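Local coordinates for protein eukaryotic peptide chain release factor GTP-binding subunit (Schizosaccharomyces pombe, PDB 1R5B) that is the GTP-binding subunit of a eukaryotic peptide chain release factor, a GTP-binding translation factor related in fold to elongation factors Tu and eEF1A, at residues L26-Y39 with R447-K461. Residues are numbered along the deposited sequence; the frame is centred on the assembly and turned at random.
Sequences LQNEVDQELLKDMY and RFTLRDQGTTVAVGK
Val459 stands at the apolar middle of this contact, its CG1 meeting Val30 CG1 at 3.9 Å and its CG2 meeting Leu34 CD1 at 4.0 Å. Thr449, one strand over, turns its methyl rather than its hydroxyl to Val30 and to the CD2 branch of Leu26. Beside them lies the ring of Tyr39, whose OH rests against Val459 CB and makes a weak hydrogen bond to Phe448 O (3.3 Å). Met38 CG sits near the rim of one ring face, and the side chain of Arg447 runs across the other. There the guanidinium lies flat on the ring, centres 3.7 Å apart and planes at 8°, a cation-pi stack to which Arg447 CD adds a CH-pi contact. With CG anti to the backbone N (chi1 174°), Arg447 reaches straight out along the ring. These residues show how a segment early in the chain can pack on a beta domain some 400 residues later: 447-451 and 457-461 form an antiparallel hairpin in the eEF1A-like C-terminal domain, and residues 26-39 cross one face of it. The Leu26 backbone is hydrogen-bonded to that of His389. Farther out, Gln27 NE2 lies over the guanidinium face opposite Tyr39, the amide turned 79° from it, without a hydrogen bond. Lys461 passes the sulfur of Met38 and donates from NZ to Met38 O at 2.6 Å. Toward the hairpin's turn, Glu29 OE1 lies 3.1 Å from Arg451 NH1, above the guanidinium plane, a salt bridge of charge alone.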
# COMPACT_ATOMS: atom_id res chain seq x y z
N LEU A 26 13.43 -9.06 -6.64
CA LEU A 26 14.38 -8.99 -5.54
C LEU A 26 13.74 -9.53 -4.26
O LEU A 26 14.42 -10.13 -3.43
CB LEU A 26 14.93 -7.57 -5.35
CG LEU A 26 14.29 -6.49 -4.47
CD1 LEU A 26 12.79 -6.21 -4.79
CD2 LEU A 26 14.48 -6.77 -2.99
N GLN A 27 12.43 -9.33 -4.14
CA GLN A 27 11.65 -9.79 -3.00
C GLN A 27 11.63 -11.30 -2.92
O GLN A 27 11.95 -11.87 -1.90
CB GLN A 27 10.21 -9.31 -3.11
CG GLN A 27 10.04 -7.82 -3.10
CD GLN A 27 10.48 -7.20 -1.79
OE1 GLN A 27 11.67 -7.00 -1.56
NE2 GLN A 27 9.52 -6.91 -0.91
N ASN A 28 11.25 -11.92 -4.03
CA ASN A 28 11.19 -13.38 -4.13
C ASN A 28 12.48 -14.06 -3.65
O ASN A 28 12.45 -15.24 -3.26
CB ASN A 28 10.86 -13.80 -5.58
CG ASN A 28 9.54 -13.22 -6.09
OD1 ASN A 28 9.34 -13.07 -7.30
ND2 ASN A 28 8.63 -12.89 -5.17
N GLU A 29 13.60 -13.33 -3.68
CA GLU A 29 14.88 -13.80 -3.15
C GLU A 29 15.17 -13.25 -1.74
O GLU A 29 16.21 -12.64 -1.52
CB GLU A 29 16.03 -13.43 -4.12
CG GLU A 29 15.73 -13.61 -5.62
CD GLU A 29 16.21 -14.94 -6.19
OE1 GLU A 29 17.40 -15.04 -6.57
OE2 GLU A 29 15.40 -15.89 -6.28
N VAL A 30 14.23 -13.45 -0.80
CA VAL A 30 14.47 -13.17 0.64
C VAL A 30 13.74 -14.17 1.57
O VAL A 30 12.67 -14.69 1.22
CB VAL A 30 14.09 -11.70 1.06
CG1 VAL A 30 14.84 -10.65 0.27
CG2 VAL A 30 12.58 -11.45 0.97
N ASP A 31 14.34 -14.46 2.74
CA ASP A 31 13.67 -15.25 3.81
C ASP A 31 14.38 -15.26 5.20
O ASP A 31 15.60 -15.18 5.29
CB ASP A 31 13.38 -16.70 3.37
CG ASP A 31 14.52 -17.34 2.61
OD1 ASP A 31 14.60 -17.14 1.39
OD2 ASP A 31 15.38 -18.07 3.16
N GLN A 32 13.56 -15.36 6.26
CA GLN A 32 13.93 -15.31 7.71
C GLN A 32 13.50 -13.96 8.33
O GLN A 32 13.98 -12.92 7.90
CB GLN A 32 15.43 -15.56 7.97
CG GLN A 32 15.77 -16.26 9.31
CD GLN A 32 15.04 -15.69 10.54
OE1 GLN A 32 15.35 -14.59 11.00
NE2 GLN A 32 14.09 -16.45 11.07
N GLU A 33 12.64 -13.99 9.36
CA GLU A 33 11.96 -12.78 9.91
C GLU A 33 12.81 -11.72 10.66
O GLU A 33 12.32 -11.01 11.55
CB GLU A 33 10.79 -13.20 10.80
CG GLU A 33 9.68 -13.95 10.08
CD GLU A 33 8.56 -14.38 11.02
OE1 GLU A 33 8.83 -15.19 11.95
OE2 GLU A 33 7.41 -13.92 10.84
N LEU A 34 14.09 -11.63 10.31
CA LEU A 34 14.88 -10.41 10.48
C LEU A 34 14.45 -9.34 9.45
O LEU A 34 14.83 -8.18 9.56
CB LEU A 34 16.38 -10.70 10.33
CG LEU A 34 16.88 -11.32 9.01
CD1 LEU A 34 17.24 -10.26 7.93
CD2 LEU A 34 18.07 -12.24 9.28
N LEU A 35 13.68 -9.78 8.45
CA LEU A 35 13.05 -8.91 7.45
C LEU A 35 12.19 -7.83 8.10
O LEU A 35 12.18 -6.69 7.66
CB LEU A 35 12.16 -9.74 6.52
CG LEU A 35 12.74 -10.88 5.68
CD1 LEU A 35 11.66 -11.45 4.76
CD2 LEU A 35 13.97 -10.46 4.87
N LYS A 36 11.44 -8.21 9.13
CA LYS A 36 10.70 -7.25 9.95
C LYS A 36 11.73 -6.49 10.78
O LYS A 36 12.78 -7.05 11.10
CB LYS A 36 9.71 -7.98 10.86
CG LYS A 36 8.64 -8.77 10.10
CD LYS A 36 7.90 -9.75 11.00
CE LYS A 36 6.82 -9.05 11.82
NZ LYS A 36 6.32 -9.92 12.93
N ASP A 37 11.46 -5.23 11.10
CA ASP A 37 12.43 -4.37 11.82
C ASP A 37 13.37 -3.66 10.85
O ASP A 37 13.73 -2.50 11.07
CB ASP A 37 13.24 -5.17 12.86
CG ASP A 37 13.95 -4.27 13.88
OD1 ASP A 37 14.68 -4.82 14.73
OD2 ASP A 37 13.83 -3.02 13.92
N MET A 38 13.79 -4.36 9.79
CA MET A 38 14.40 -3.70 8.63
C MET A 38 13.27 -3.08 7.78
O MET A 38 13.05 -1.87 7.79
CB MET A 38 15.26 -4.70 7.82
CG MET A 38 15.66 -4.26 6.39
SD MET A 38 17.10 -3.18 6.31
CE MET A 38 18.38 -4.26 6.83
N TYR A 39 12.53 -3.93 7.06
CA TYR A 39 11.42 -3.48 6.24
C TYR A 39 10.17 -3.28 7.12
O TYR A 39 9.41 -4.23 7.38
CB TYR A 39 11.15 -4.48 5.10
CG TYR A 39 12.39 -4.96 4.33
CD1 TYR A 39 12.70 -6.33 4.25
CD2 TYR A 39 13.23 -4.07 3.66
CE1 TYR A 39 13.82 -6.79 3.52
CE2 TYR A 39 14.36 -4.52 2.95
CZ TYR A 39 14.63 -5.88 2.88
OH TYR A 39 15.71 -6.35 2.17
N ARG A 447 13.69 -1.25 -1.59
CA ARG A 447 14.03 -2.50 -0.91
C ARG A 447 14.93 -3.38 -1.78
O ARG A 447 14.58 -3.65 -2.93
CB ARG A 447 12.73 -3.25 -0.59
CG ARG A 447 12.91 -4.63 -0.00
CD ARG A 447 11.70 -5.13 0.79
NE ARG A 447 11.76 -6.55 1.12
CZ ARG A 447 10.84 -7.21 1.83
NH1 ARG A 447 9.78 -6.56 2.32
NH2 ARG A 447 10.98 -8.50 2.08
N PHE A 448 16.07 -3.85 -1.24
CA PHE A 448 17.05 -4.62 -2.04
C PHE A 448 17.77 -5.81 -1.36
O PHE A 448 17.95 -5.84 -0.14
CB PHE A 448 18.07 -3.67 -2.66
CG PHE A 448 18.84 -2.86 -1.67
CD1 PHE A 448 20.01 -3.37 -1.11
CD2 PHE A 448 18.45 -1.57 -1.34
CE1 PHE A 448 20.76 -2.61 -0.23
CE2 PHE A 448 19.19 -0.80 -0.45
CZ PHE A 448 20.35 -1.33 0.10
N THR A 449 18.16 -6.79 -2.18
CA THR A 449 18.95 -7.94 -1.74
C THR A 449 20.26 -8.11 -2.56
O THR A 449 20.26 -7.95 -3.79
CB THR A 449 18.11 -9.25 -1.79
OG1 THR A 449 18.33 -9.95 -3.02
CG2 THR A 449 16.62 -8.97 -1.81
N LEU A 450 21.35 -8.44 -1.87
CA LEU A 450 22.68 -8.59 -2.48
C LEU A 450 23.02 -10.06 -2.75
O LEU A 450 22.69 -10.93 -1.94
CB LEU A 450 23.75 -7.94 -1.60
CG LEU A 450 23.86 -6.41 -1.71
CD1 LEU A 450 22.52 -5.72 -1.87
CD2 LEU A 450 24.58 -5.84 -0.52
N ARG A 451 23.67 -10.33 -3.88
CA ARG A 451 24.01 -11.69 -4.31
C ARG A 451 25.50 -11.77 -4.67
O ARG A 451 25.99 -10.98 -5.48
CB ARG A 451 23.15 -12.09 -5.51
CG ARG A 451 21.81 -12.71 -5.14
CD ARG A 451 21.49 -14.02 -5.85
NE ARG A 451 20.79 -14.97 -4.98
CZ ARG A 451 20.20 -16.10 -5.39
NH1 ARG A 451 20.21 -16.44 -6.68
NH2 ARG A 451 19.60 -16.88 -4.51
N ASP A 452 26.21 -12.74 -4.09
CA ASP A 452 27.66 -12.84 -4.26
C ASP A 452 28.03 -13.98 -5.22
O ASP A 452 28.76 -14.91 -4.85
CB ASP A 452 28.35 -12.99 -2.91
CG ASP A 452 29.65 -12.21 -2.83
OD1 ASP A 452 30.73 -12.84 -2.71
OD2 ASP A 452 29.68 -10.96 -2.87
N GLN A 453 27.53 -13.86 -6.45
CA GLN A 453 27.79 -14.84 -7.50
C GLN A 453 27.41 -16.24 -7.02
O GLN A 453 28.21 -17.18 -7.08
CB GLN A 453 29.25 -14.78 -7.98
CG GLN A 453 29.75 -13.37 -8.41
CD GLN A 453 28.63 -12.42 -8.88
OE1 GLN A 453 27.95 -12.68 -9.87
NE2 GLN A 453 28.46 -11.31 -8.16
N GLY A 454 26.18 -16.35 -6.54
CA GLY A 454 25.66 -17.59 -6.00
C GLY A 454 24.34 -17.43 -5.27
O GLY A 454 23.28 -17.32 -5.89
N THR A 455 24.42 -17.36 -3.94
CA THR A 455 23.27 -17.62 -3.07
C THR A 455 23.14 -16.61 -1.91
O THR A 455 23.39 -16.96 -0.76
CB THR A 455 23.35 -19.10 -2.53
OG1 THR A 455 22.78 -19.21 -1.23
CG2 THR A 455 24.81 -19.56 -2.33
N THR A 456 22.77 -15.37 -2.24
CA THR A 456 22.49 -14.31 -1.25
C THR A 456 23.73 -13.83 -0.46
O THR A 456 24.80 -14.42 -0.58
CB THR A 456 21.32 -14.74 -0.29
OG1 THR A 456 20.52 -13.59 0.04
CG2 THR A 456 21.80 -15.26 1.09
N VAL A 457 23.57 -12.75 0.29
CA VAL A 457 24.61 -12.24 1.20
C VAL A 457 24.17 -11.07 2.09
O VAL A 457 24.68 -10.91 3.18
CB VAL A 457 25.93 -11.80 0.49
CG1 VAL A 457 26.97 -12.95 0.47
CG2 VAL A 457 25.66 -11.23 -0.90
N ALA A 458 23.26 -10.23 1.61
CA ALA A 458 22.71 -9.18 2.47
C ALA A 458 21.29 -8.76 2.09
O ALA A 458 20.72 -9.28 1.13
CB ALA A 458 23.65 -7.97 2.48
N VAL A 459 20.73 -7.85 2.87
CA VAL A 459 19.44 -7.22 2.56
C VAL A 459 19.44 -5.81 3.12
O VAL A 459 20.04 -5.54 4.16
CB VAL A 459 18.23 -8.00 3.15
CG1 VAL A 459 17.85 -9.19 2.28
CG2 VAL A 459 18.48 -8.44 4.59
N GLY A 460 18.75 -4.91 2.43
CA GLY A 460 18.78 -3.51 2.80
C GLY A 460 17.71 -2.65 2.17
O GLY A 460 17.06 -3.05 1.21
N LYS A 461 17.54 -1.46 2.74
CA LYS A 461 16.65 -0.45 2.21
C LYS A 461 17.41 0.86 2.02
O LYS A 461 18.37 1.10 2.74
CB LYS A 461 15.47 -0.23 3.16
CG LYS A 461 15.82 0.35 4.53
CD LYS A 461 14.97 -0.29 5.63
CE LYS A 461 15.49 0.04 7.03
NZ LYS A 461 14.38 0.40 7.96